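Local atomic coordinates of tubulin-like protein CetZ (Methanosaeta thermophila, PDB entry 3ZID), a protein that binds GTP, belongs to the tubulin/FtsZ superfamily of GTPases and is probably involved in controlling archaeal cell shape. Residues 5-10 with 122-127; 104-109 with 130-135; 110-115 with 158-163. All blocks are in the same frame, centred on the assembly; numbering follows the deposited sequence.

Contact 1: 5-10 with 122-127. With GDP (guanosine-5'-diphosphate), chain C.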
loop_
_atom_site.group_PDB
_atom_site.type_symbol
_atom_site.label_atom_id
_atom_site.label_comp_id
_atom_site.label_asym_id
_atom_site.label_seq_id
_atom_site.Cartn_x
_atom_site.Cartn_y
_atom_site.Cartn_z
ATOM N N LEU A 5 9.733 -6.219 -10.604
ATOM C CA LEU A 5 8.769 -5.469 -11.388
ATOM C C LEU A 5 7.966 -4.603 -10.439
ATOM O O LEU A 5 7.462 -5.088 -9.420
ATOM C CB LEU A 5 7.843 -6.429 -12.151
ATOM C CG LEU A 5 6.705 -5.782 -12.952
ATOM C CD1 LEU A 5 7.258 -4.877 -14.045
ATOM C CD2 LEU A 5 5.789 -6.846 -13.562
ATOM N N MET A 6 7.855 -3.315 -10.744
ATOM C CA MET A 6 6.971 -2.441 -9.966
ATOM C C MET A 6 5.887 -1.858 -10.852
ATOM O O MET A 6 6.190 -1.279 -11.897
ATOM C CB MET A 6 7.755 -1.349 -9.270
ATOM C CG MET A 6 8.866 -1.939 -8.402
ATOM S SD MET A 6 9.763 -0.707 -7.467
ATOM C CE MET A 6 8.624 -0.378 -6.133
ATOM N N LEU A 7 4.634 -2.066 -10.449
ATOM C CA LEU A 7 3.451 -1.648 -11.212
ATOM C C LEU A 7 2.669 -0.630 -10.408
ATOM O O LEU A 7 2.138 -0.961 -9.344
ATOM C CB LEU A 7 2.546 -2.853 -11.445
ATOM C CG LEU A 7 3.204 -4.007 -12.182
ATOM C CD1 LEU A 7 2.258 -5.195 -12.293
ATOM C CD2 LEU A 7 3.635 -3.531 -13.553
ATOM N N GLY A 8 2.590 0.603 -10.898
ATOM C CA GLY A 8 1.849 1.637 -10.202
ATOM C C GLY A 8 0.513 1.824 -10.910
ATOM O O GLY A 8 0.474 2.318 -12.023
ATOM N N VAL A 9 -0.578 1.430 -10.259
ATOM C CA VAL A 9 -1.889 1.335 -10.921
ATOM C C VAL A 9 -2.850 2.390 -10.395
ATOM O O VAL A 9 -3.058 2.516 -9.185
ATOM C CB VAL A 9 -2.481 -0.061 -10.696
ATOM C CG1 VAL A 9 -3.765 -0.268 -11.493
ATOM C CG2 VAL A 9 -1.429 -1.119 -11.046
ATOM N N GLY A 10 -3.424 3.173 -11.300
ATOM C CA GLY A 10 -4.295 4.263 -10.883
ATOM C C GLY A 10 -3.466 5.479 -10.520
ATOM O O GLY A 10 -2.235 5.413 -10.504
ATOM N N PRO A 122 -6.316 -6.247 -7.851
ATOM C CA PRO A 122 -6.565 -7.645 -7.489
ATOM C C PRO A 122 -6.705 -8.529 -8.713
ATOM O O PRO A 122 -6.271 -9.682 -8.655
ATOM C CB PRO A 122 -7.883 -7.584 -6.722
ATOM C CG PRO A 122 -7.936 -6.175 -6.194
ATOM C CD PRO A 122 -7.300 -5.333 -7.240
ATOM N N LEU A 123 -7.292 -8.003 -9.790
ATOM C CA LEU A 123 -7.452 -8.776 -11.024
ATOM C C LEU A 123 -6.115 -9.087 -11.645
ATOM O O LEU A 123 -5.866 -10.213 -12.096
ATOM C CB LEU A 123 -8.322 -8.029 -12.049
ATOM C CG LEU A 123 -9.758 -7.779 -11.594
ATOM C CD1 LEU A 123 -10.679 -7.110 -12.645
ATOM C CD2 LEU A 123 -10.282 -9.087 -11.210
ATOM N N MET A 124 -5.251 -8.075 -11.656
ATOM C CA MET A 124 -3.922 -8.189 -12.243
ATOM C C MET A 124 -3.055 -9.152 -11.437
ATOM O O MET A 124 -2.256 -9.901 -11.989
ATOM C CB MET A 124 -3.265 -6.808 -12.305
ATOM C CG MET A 124 -2.158 -6.686 -13.354
ATOM S SD MET A 124 -1.511 -5.003 -13.451
ATOM C CE MET A 124 -3.025 -4.077 -13.311
ATOM N N ILE A 125 -3.204 -9.132 -10.125
ATOM C CA ILE A 125 -2.405 -10.025 -9.290
ATOM C C ILE A 125 -2.814 -11.475 -9.569
ATOM O O ILE A 125 -1.961 -12.368 -9.685
ATOM C CB ILE A 125 -2.559 -9.672 -7.798
ATOM C CG1 ILE A 125 -1.862 -8.341 -7.516
ATOM C CG2 ILE A 125 -2.030 -10.789 -6.910
ATOM C CD1 ILE A 125 -2.285 -7.695 -6.208
ATOM N N HIS A 126 -4.115 -11.702 -9.709
ATOM C CA HIS A 126 -4.598 -13.036 -10.011
ATOM C C HIS A 126 -3.911 -13.586 -11.250
ATOM O O HIS A 126 -3.425 -14.718 -11.267
ATOM C CB HIS A 126 -6.116 -13.034 -10.247
ATOM C CG HIS A 126 -6.675 -14.402 -10.520
ATOM N ND1 HIS A 126 -6.622 -15.425 -9.595
ATOM C CD2 HIS A 126 -7.215 -14.936 -11.640
ATOM C CE1 HIS A 126 -7.151 -16.516 -10.118
ATOM N NE2 HIS A 126 -7.522 -16.244 -11.355
ATOM N N GLU A 127 -3.887 -12.777 -12.296
ATOM C CA GLU A 127 -3.288 -13.197 -13.547
ATOM C C GLU A 127 -1.778 -13.373 -13.432
ATOM O O GLU A 127 -1.211 -14.320 -13.972
ATOM C CB GLU A 127 -3.647 -12.201 -14.649
ATOM C CG GLU A 127 -5.121 -12.232 -15.022
ATOM C CD GLU A 127 -5.572 -13.633 -15.432
ATOM O OE1 GLU A 127 -4.827 -14.312 -16.187
ATOM O OE2 GLU A 127 -6.662 -14.060 -14.996
HETATM P PB GDP C . -7.913 5.790 -9.307
HETATM O O1B GDP C . -7.324 4.439 -8.938
HETATM O O2B GDP C . -6.986 6.512 -10.265
HETATM O O3B GDP C . -9.269 5.558 -9.952
HETATM O O3A GDP C . -8.167 6.648 -7.976
HETATM P PA GDP C . -6.983 7.138 -7.010
HETATM O O1A GDP C . -6.784 8.610 -7.122
HETATM O O2A GDP C . -5.694 6.366 -7.190
HETATM O "O5'" GDP C . -7.614 6.723 -5.610
HETATM C "C5'" GDP C . -8.036 7.741 -4.716
HETATM C "C4'" GDP C . -7.474 7.409 -3.342
HETATM O "O4'" GDP C . -6.050 7.487 -3.418
HETATM C "C3'" GDP C . -7.926 8.456 -2.361
HETATM O "O3'" GDP C . -7.927 7.835 -1.077
HETATM C "C2'" GDP C . -6.829 9.480 -2.453
HETATM O "O2'" GDP C . -6.734 10.193 -1.225
HETATM C "C1'" GDP C . -5.602 8.613 -2.655
HETATM N N9 GDP C . -4.534 9.216 -3.452
HETATM C C8 GDP C . -4.637 9.767 -4.677
HETATM N N7 GDP C . -3.419 10.160 -5.122
HETATM C C5 GDP C . -2.528 9.851 -4.157
HETATM C C6 GDP C . -1.078 9.970 -3.980
HETATM O O6 GDP C . -0.384 10.505 -4.853
HETATM N N1 GDP C . -0.545 9.509 -2.849
HETATM C C2 GDP C . -1.280 8.945 -1.881
HETATM N N2 GDP C . -0.649 8.518 -0.767
HETATM N N3 GDP C . -2.624 8.789 -1.959
HETATM C C4 GDP C . -3.271 9.213 -3.067
#
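Val9 on strand 3-9 and Met124 on helix 117-131 mark the closest approach of the two backbones, and with 9.8 Å between their CA atoms the gap is bridged by side chains alone. Met124 does most of the reaching. Its CG stands anti to the backbone N (chi1 -157°) and the chain runs on extended before bending at the thioether (chi3 -41°), which sets the sulfur beside Leu7 and the terminal methyl before Val9. Met124 SD lies 3.9 Å from Leu7 CD1, the leucine crossing the methionine at a slant. Met124 CE comes to 4.1 Å from Val9 CG2, and these two side chains meet tip to tip. One thioether thus touches both strand residues whose CB atoms point to the helix, with Gly8 between them. All three are buried, the contact is wholly apolar, and it is small at 110 Å². Ile46 and Ile48 of strand 42-49 extend the same apolar layer, packing on Leu7 and Met124 respectively. Just beyond Val9 the strand ends at the nucleotide: Gly10 CA sits 3.6 Å from GDP O2B. A CB on Gly10 would run into GDP O1B, and at its positive phi (83°) would also jam against the carbonyl O of Val9, so a glycine is needed. The helix starts at the same site, where Gly117 N is hydrogen-bonded to GDP. A first strand ending in a glycine turn against the phosphates, with a helix packed on one face of the sheet, is the Rossmann-like nucleotide-binding arrangement of the tubulin/FtsZ GTPase domain.

Contact 2: 104-109 with 130-135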
loop_
_atom_site.group_PDB
_atom_site.type_symbol
_atom_site.label_atom_id
_atom_site.label_comp_id
_atom_site.label_asym_id
_atom_site.label_seq_id
_atom_site.Cartn_x
_atom_site.Cartn_y
_atom_site.Cartn_z
ATOM N N ASP A 104 11.318 -12.047 -10.256
ATOM C CA ASP A 104 11.292 -12.798 -9.020
ATOM C C ASP A 104 10.391 -12.109 -7.987
ATOM O O ASP A 104 9.874 -12.739 -7.075
ATOM C CB ASP A 104 12.710 -12.908 -8.474
ATOM C CG ASP A 104 13.716 -13.335 -9.539
ATOM O OD1 ASP A 104 13.499 -14.385 -10.188
ATOM O OD2 ASP A 104 14.718 -12.610 -9.726
ATOM N N LEU A 105 10.223 -10.808 -8.130
ATOM C CA LEU A 105 9.556 -10.015 -7.111
ATOM C C LEU A 105 8.720 -8.940 -7.790
ATOM O O LEU A 105 9.221 -8.173 -8.609
ATOM C CB LEU A 105 10.615 -9.376 -6.192
ATOM C CG LEU A 105 10.149 -8.417 -5.099
ATOM C CD1 LEU A 105 9.218 -9.110 -4.120
ATOM C CD2 LEU A 105 11.369 -7.859 -4.360
ATOM N N ILE A 106 7.448 -8.869 -7.437
ATOM C CA ILE A 106 6.550 -7.918 -8.081
ATOM C C ILE A 106 5.824 -7.094 -7.040
ATOM O O ILE A 106 5.195 -7.637 -6.129
ATOM C CB ILE A 106 5.519 -8.644 -9.024
ATOM C CG1 ILE A 106 6.244 -9.565 -10.029
ATOM C CG2 ILE A 106 4.645 -7.635 -9.760
ATOM C CD1 ILE A 106 5.301 -10.368 -10.981
ATOM N N PHE A 107 5.937 -5.781 -7.162
ATOM C CA PHE A 107 5.153 -4.871 -6.339
ATOM C C PHE A 107 4.013 -4.303 -7.139
ATOM O O PHE A 107 4.223 -3.788 -8.233
ATOM C CB PHE A 107 6.024 -3.748 -5.781
ATOM C CG PHE A 107 7.058 -4.229 -4.788
ATOM C CD1 PHE A 107 6.686 -4.597 -3.501
ATOM C CD2 PHE A 107 8.396 -4.339 -5.152
ATOM C CE1 PHE A 107 7.637 -5.045 -2.558
ATOM C CE2 PHE A 107 9.363 -4.768 -4.225
ATOM C CZ PHE A 107 8.983 -5.142 -2.934
ATOM N N VAL A 108 2.803 -4.427 -6.595
ATOM C CA VAL A 108 1.608 -3.826 -7.196
ATOM C C VAL A 108 1.097 -2.721 -6.286
ATOM O O VAL A 108 0.586 -2.970 -5.197
ATOM C CB VAL A 108 0.500 -4.858 -7.457
ATOM C CG1 VAL A 108 -0.691 -4.194 -8.131
ATOM C CG2 VAL A 108 1.038 -5.980 -8.351
ATOM N N MET A 109 1.274 -1.495 -6.745
ATOM C CA MET A 109 1.017 -0.327 -5.938
ATOM C C MET A 109 -0.226 0.391 -6.397
ATOM O O MET A 109 -0.353 0.745 -7.565
ATOM C CB MET A 109 2.220 0.588 -6.006
ATOM C CG MET A 109 3.513 -0.181 -5.805
ATOM S SD MET A 109 4.912 0.922 -5.970
ATOM C CE MET A 109 4.654 1.512 -7.625
ATOM N N LYS A 130 -0.567 -16.682 -11.846
ATOM C CA LYS A 130 -0.593 -17.762 -12.830
ATOM C C LYS A 130 0.659 -17.775 -13.699
ATOM O O LYS A 130 1.214 -18.827 -13.966
ATOM C CB LYS A 130 -1.786 -17.620 -13.768
ATOM C CG LYS A 130 -3.135 -17.781 -13.142
ATOM C CD LYS A 130 -4.183 -17.564 -14.231
ATOM C CE LYS A 130 -5.545 -17.305 -13.670
ATOM N NZ LYS A 130 -6.480 -16.910 -14.762
ATOM N N ARG A 131 1.097 -16.597 -14.134
ATOM C CA ARG A 131 2.179 -16.489 -15.106
ATOM C C ARG A 131 3.566 -16.560 -14.477
ATOM O O ARG A 131 4.504 -17.075 -15.087
ATOM C CB ARG A 131 2.025 -15.203 -15.915
ATOM C CG ARG A 131 0.932 -15.290 -16.961
ATOM C CD ARG A 131 0.323 -13.926 -17.249
ATOM N NE ARG A 131 -0.858 -14.019 -18.110
ATOM C CZ ARG A 131 -2.069 -14.387 -17.695
ATOM N NH1 ARG A 131 -2.271 -14.717 -16.427
ATOM N NH2 ARG A 131 -3.080 -14.432 -18.552
ATOM N N TYR A 132 3.675 -16.084 -13.241
ATOM C CA TYR A 132 4.946 -16.062 -12.522
ATOM C C TYR A 132 4.775 -16.817 -11.215
ATOM O O TYR A 132 4.749 -16.210 -10.149
ATOM C CB TYR A 132 5.351 -14.620 -12.223
ATOM C CG TYR A 132 5.575 -13.767 -13.457
ATOM C CD1 TYR A 132 6.762 -13.849 -14.183
ATOM C CD2 TYR A 132 4.614 -12.862 -13.878
ATOM C CE1 TYR A 132 6.975 -13.062 -15.304
ATOM C CE2 TYR A 132 4.811 -12.072 -14.998
ATOM C CZ TYR A 132 5.994 -12.175 -15.712
ATOM O OH TYR A 132 6.191 -11.387 -16.833
ATOM N N LYS A 133 4.651 -18.144 -11.310
ATOM C CA LYS A 133 4.259 -18.989 -10.179
ATOM C C LYS A 133 5.276 -18.950 -9.064
ATOM O O LYS A 133 4.939 -19.136 -7.903
ATOM C CB LYS A 133 4.061 -20.458 -10.606
ATOM C CG LYS A 133 3.063 -20.707 -11.722
ATOM C CD LYS A 133 3.043 -22.202 -12.094
ATOM C CE LYS A 133 2.005 -22.523 -13.174
ATOM N NZ LYS A 133 2.075 -23.951 -13.653
ATOM N N ASN A 134 6.531 -18.736 -9.426
ATOM C CA ASN A 134 7.606 -18.717 -8.457
ATOM C C ASN A 134 7.835 -17.321 -7.868
ATOM O O ASN A 134 8.658 -17.147 -6.973
ATOM C CB ASN A 134 8.881 -19.260 -9.090
ATOM C CG ASN A 134 8.735 -20.704 -9.550
ATOM O OD1 ASN A 134 8.091 -21.519 -8.890
ATOM N ND2 ASN A 134 9.336 -21.024 -10.687
ATOM N N ALA A 135 7.105 -16.329 -8.370
ATOM C CA ALA A 135 7.320 -14.946 -7.940
ATOM C C ALA A 135 6.719 -14.588 -6.583
ATOM O O ALA A 135 5.696 -15.127 -6.171
ATOM C CB ALA A 135 6.803 -13.981 -8.999
#
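Ile106 and Tyr132 meet first, the delta methyl of the isoleucine lying against the tyrosine ring: Ile106 CD1 is 3.9 Å from Tyr132 CD2, and the side chains cross at about a right angle. The same methyl comes more loosely to Ala135, with 4.4 Å between Ile106 CD1 and Ala135 CB. It gets there because CG1 leaves anti to the carbonyl carbon (chi1 -53°) and the chain is then fully extended, carrying CD1 straight away from the strand. Just before the strand begins, the touch is made by backbone. Asp104 O receives a CA-H...O contact from Ala135 CA at 3.5 Å, rather bent at 131°, and the Ala135 methyl rests beside the same carbonyl.

Next come the bonds that place these groups. Tyr132 is where the chain leaves helix 117-131, and a type I turn from there to Ala135, closed by Ala135 N on Tyr132 O at 3.0 Å, brings the alanine back to the sheet. The far end of the ring is held by a bond between Tyr132 OH and Gly101 O, so the ring is tethered at its hydroxyl as well as through CB to the turn. Asp104 is held by OD2 on Asn3 N, while Asp104 and Ile106 both pair through their backbones with Thr136 on strand 136-143; Leu5 of strand 3-9 packs on Ile106 from the other neighbouring strand. The contact therefore lies at the return end of a beta-alpha-beta crossover, strand 105-111 to helix 117-131 to strand 136-143, the repeating unit of this parallel Rossmann-like sheet.

Contact 3: 110-115 with 158-163. With GDP (guanosine-5'-diphosphate), chain C.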
loop_
_atom_site.group_PDB
_atom_site.type_symbol
_atom_site.label_atom_id
_atom_site.label_comp_id
_atom_site.label_asym_id
_atom_site.label_seq_id
_atom_site.Cartn_x
_atom_site.Cartn_y
_atom_site.Cartn_z
ATOM N N THR A 110 -1.134 0.604 -5.453
ATOM C CA THR A 110 -2.414 1.212 -5.734
ATOM C C THR A 110 -3.052 1.742 -4.447
ATOM O O THR A 110 -2.745 1.274 -3.342
ATOM C CB THR A 110 -3.383 0.176 -6.390
ATOM O OG1 THR A 110 -4.657 0.787 -6.583
ATOM C CG2 THR A 110 -3.590 -1.023 -5.481
ATOM N N SER A 111 -3.969 2.701 -4.591
ATOM C CA SER A 111 -4.916 2.978 -3.511
ATOM C C SER A 111 -6.046 1.953 -3.582
ATOM O O SER A 111 -6.309 1.363 -4.636
ATOM C CB SER A 111 -5.499 4.393 -3.616
ATOM O OG SER A 111 -6.396 4.513 -4.701
ATOM N N VAL A 112 -6.721 1.742 -2.467
ATOM C CA VAL A 112 -7.812 0.805 -2.444
ATOM C C VAL A 112 -9.145 1.509 -2.672
ATOM O O VAL A 112 -10.151 0.840 -2.809
ATOM C CB VAL A 112 -7.859 0.009 -1.125
ATOM C CG1 VAL A 112 -6.560 -0.739 -0.937
ATOM C CG2 VAL A 112 -8.112 0.927 0.054
ATOM N N SER A 113 -9.135 2.841 -2.735
ATOM C CA SER A 113 -10.358 3.663 -2.734
ATOM C C SER A 113 -10.825 4.207 -4.083
ATOM O O SER A 113 -11.983 4.586 -4.233
ATOM C CB SER A 113 -10.222 4.832 -1.758
ATOM O OG SER A 113 -10.286 4.383 -0.420
ATOM N N GLY A 114 -9.939 4.264 -5.061
ATOM C CA GLY A 114 -10.338 4.771 -6.356
ATOM C C GLY A 114 -11.057 3.694 -7.164
ATOM O O GLY A 114 -11.433 2.634 -6.650
ATOM N N GLY A 115 -11.241 3.968 -8.444
ATOM C CA GLY A 115 -11.945 3.054 -9.323
ATOM C C GLY A 115 -11.000 2.211 -10.153
ATOM O O GLY A 115 -11.265 1.041 -10.418
ATOM N N PHE A 158 -14.275 -3.244 0.026
ATOM C CA PHE A 158 -14.347 -4.339 -0.943
ATOM C C PHE A 158 -13.023 -4.653 -1.632
ATOM O O PHE A 158 -12.766 -5.805 -2.014
ATOM C CB PHE A 158 -15.433 -4.085 -1.969
ATOM C CG PHE A 158 -16.803 -4.108 -1.378
ATOM C CD1 PHE A 158 -17.324 -5.286 -0.860
ATOM C CD2 PHE A 158 -17.573 -2.968 -1.360
ATOM C CE1 PHE A 158 -18.590 -5.314 -0.310
ATOM C CE2 PHE A 158 -18.846 -2.990 -0.826
ATOM C CZ PHE A 158 -19.355 -4.166 -0.305
ATOM N N CYS A 159 -12.209 -3.627 -1.835
ATOM C CA CYS A 159 -10.901 -3.846 -2.444
ATOM C C CYS A 159 -10.020 -4.685 -1.533
ATOM O O CYS A 159 -9.380 -5.648 -1.975
ATOM C CB CYS A 159 -10.206 -2.522 -2.736
ATOM S SG CYS A 159 -8.544 -2.759 -3.418
ATOM N N LEU A 160 -9.971 -4.314 -0.257
ATOM C CA LEU A 160 -9.160 -5.061 0.709
ATOM C C LEU A 160 -9.585 -6.531 0.786
ATOM O O LEU A 160 -8.742 -7.434 0.915
ATOM C CB LEU A 160 -9.202 -4.399 2.090
ATOM C CG LEU A 160 -8.407 -3.091 2.208
ATOM C CD1 LEU A 160 -8.789 -2.329 3.482
ATOM C CD2 LEU A 160 -6.894 -3.382 2.160
ATOM N N ARG A 161 -10.894 -6.770 0.707
ATOM C CA ARG A 161 -11.399 -8.139 0.668
ATOM C C ARG A 161 -10.870 -8.910 -0.527
ATOM O O ARG A 161 -10.379 -10.029 -0.370
ATOM C CB ARG A 161 -12.931 -8.172 0.681
ATOM C CG ARG A 161 -13.520 -7.876 2.044
ATOM C CD ARG A 161 -15.025 -7.611 1.990
ATOM N NE ARG A 161 -15.800 -8.791 1.611
ATOM C CZ ARG A 161 -17.118 -8.879 1.742
ATOM N NH1 ARG A 161 -17.797 -7.865 2.254
ATOM N NH2 ARG A 161 -17.756 -9.980 1.377
ATOM N N GLU A 162 -10.945 -8.318 -1.714
ATOM C CA GLU A 162 -10.433 -8.997 -2.903
ATOM C C GLU A 162 -8.933 -9.274 -2.861
ATOM O O GLU A 162 -8.490 -10.307 -3.362
ATOM C CB GLU A 162 -10.765 -8.218 -4.172
ATOM C CG GLU A 162 -12.225 -8.237 -4.541
ATOM C CD GLU A 162 -12.540 -7.284 -5.670
ATOM O OE1 GLU A 162 -11.590 -6.760 -6.293
ATOM O OE2 GLU A 162 -13.735 -7.081 -5.949
ATOM N N MET A 163 -8.168 -8.356 -2.265
ATOM C CA MET A 163 -6.713 -8.500 -2.132
ATOM C C MET A 163 -6.356 -9.746 -1.334
ATOM O O MET A 163 -5.510 -10.535 -1.736
ATOM C CB MET A 163 -6.109 -7.277 -1.424
ATOM C CG MET A 163 -5.838 -6.054 -2.298
ATOM S SD MET A 163 -4.777 -6.380 -3.721
ATOM C CE MET A 163 -4.442 -4.704 -4.197
HETATM P PB GDP C . -7.913 5.790 -9.307
HETATM O O1B GDP C . -7.324 4.439 -8.938
HETATM O O2B GDP C . -6.986 6.512 -10.265
HETATM O O3B GDP C . -9.269 5.558 -9.952
HETATM O O3A GDP C . -8.167 6.648 -7.976
HETATM P PA GDP C . -6.983 7.138 -7.010
HETATM O O1A GDP C . -6.784 8.610 -7.122
HETATM O O2A GDP C . -5.694 6.366 -7.190
HETATM O "O5'" GDP C . -7.614 6.723 -5.610
HETATM C "C5'" GDP C . -8.036 7.741 -4.716
HETATM C "C4'" GDP C . -7.474 7.409 -3.342
HETATM O "O4'" GDP C . -6.050 7.487 -3.418
HETATM C "C3'" GDP C . -7.926 8.456 -2.361
HETATM O "O3'" GDP C . -7.927 7.835 -1.077
HETATM C "C2'" GDP C . -6.829 9.480 -2.453
HETATM O "O2'" GDP C . -6.734 10.193 -1.225
HETATM C "C1'" GDP C . -5.602 8.613 -2.655
HETATM N N9 GDP C . -4.534 9.216 -3.452
HETATM C C8 GDP C . -4.637 9.767 -4.677
HETATM N N7 GDP C . -3.419 10.160 -5.122
HETATM C C5 GDP C . -2.528 9.851 -4.157
HETATM C C6 GDP C . -1.078 9.970 -3.980
HETATM O O6 GDP C . -0.384 10.505 -4.853
HETATM N N1 GDP C . -0.545 9.509 -2.849
HETATM C C2 GDP C . -1.280 8.945 -1.881
HETATM N N2 GDP C . -0.649 8.518 -0.767
HETATM N N3 GDP C . -2.624 8.789 -1.959
HETATM C C4 GDP C . -3.271 9.213 -3.067
#
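Val112 and Cys159 lead the apolar contacts: Cys159 SG, swung anti to its backbone N (chi1 177°), sits 3.7 Å from Val112 CB and almost as near to CG1. That CG1 methyl also meets Leu160 CD2, at 4.1 Å, while Thr110 CG2 and Met163 CE touch end on at 4.0 Å. The backbone joins in too: Val112 O lies 3.4 Å from Cys159 CB.

The polar bonds of the side chains and of the nucleotide are made by residues 110-115. Thr110 OG1 donates to Ser111 O at 2.6 Å, tilted 22° from the carbonyl plane, and so braces the chain just where the strand gives way to the loop. On the face turned from the helix, Ser111 OG donates to GDP O5' at 2.7 Å and Gly115 N to the beta-phosphate oxygen O3B at 2.9 Å. Gly114 passes so close to GDP O3A that a CB there would clash with it. Put at Thr110, an alanine has neither OG1 nor CG2, which would probably leave Ser111 O without its hydroxyl partner and open a gap in front of Met163 CE.

The loop carries the start of the glycine-rich tubulin/FtsZ signature motif, whose backbone amides bind the phosphates, and is backed here by helix 150-165. That helix packs Cys159 on Ser118 and Met163 on Ile125 of helix 117-131, turns Leu160 to Leu328 and Leu331 of helix 326-369, and meets strand 136-143 through Leu143 and Pro139.

How the contacts relate
From the N terminus, strand 3-9 supplies the first half of contact 1, and the chain runs through 111 residues before helix 117-131 closes it. Within that span strand 105-111 opens contact 2 and then, continuing without a break, contact 3. Contact 2 closes shortly after contact 1, where the chain leaves that helix; contact 3 closes last, on helix 150-165. All three therefore cross and none nests. Strands 3-9 and 105-111 are neighbours, joined by probable hydrogen bonds between Met109 and both Leu7 and Val9. Pro122 and Ile125 meet Met163, linking the two helices. Contacts 1 and 3 both reach GDP; contact 2 lies toward the N-terminal end of strand 105-111, away from the nucleotide.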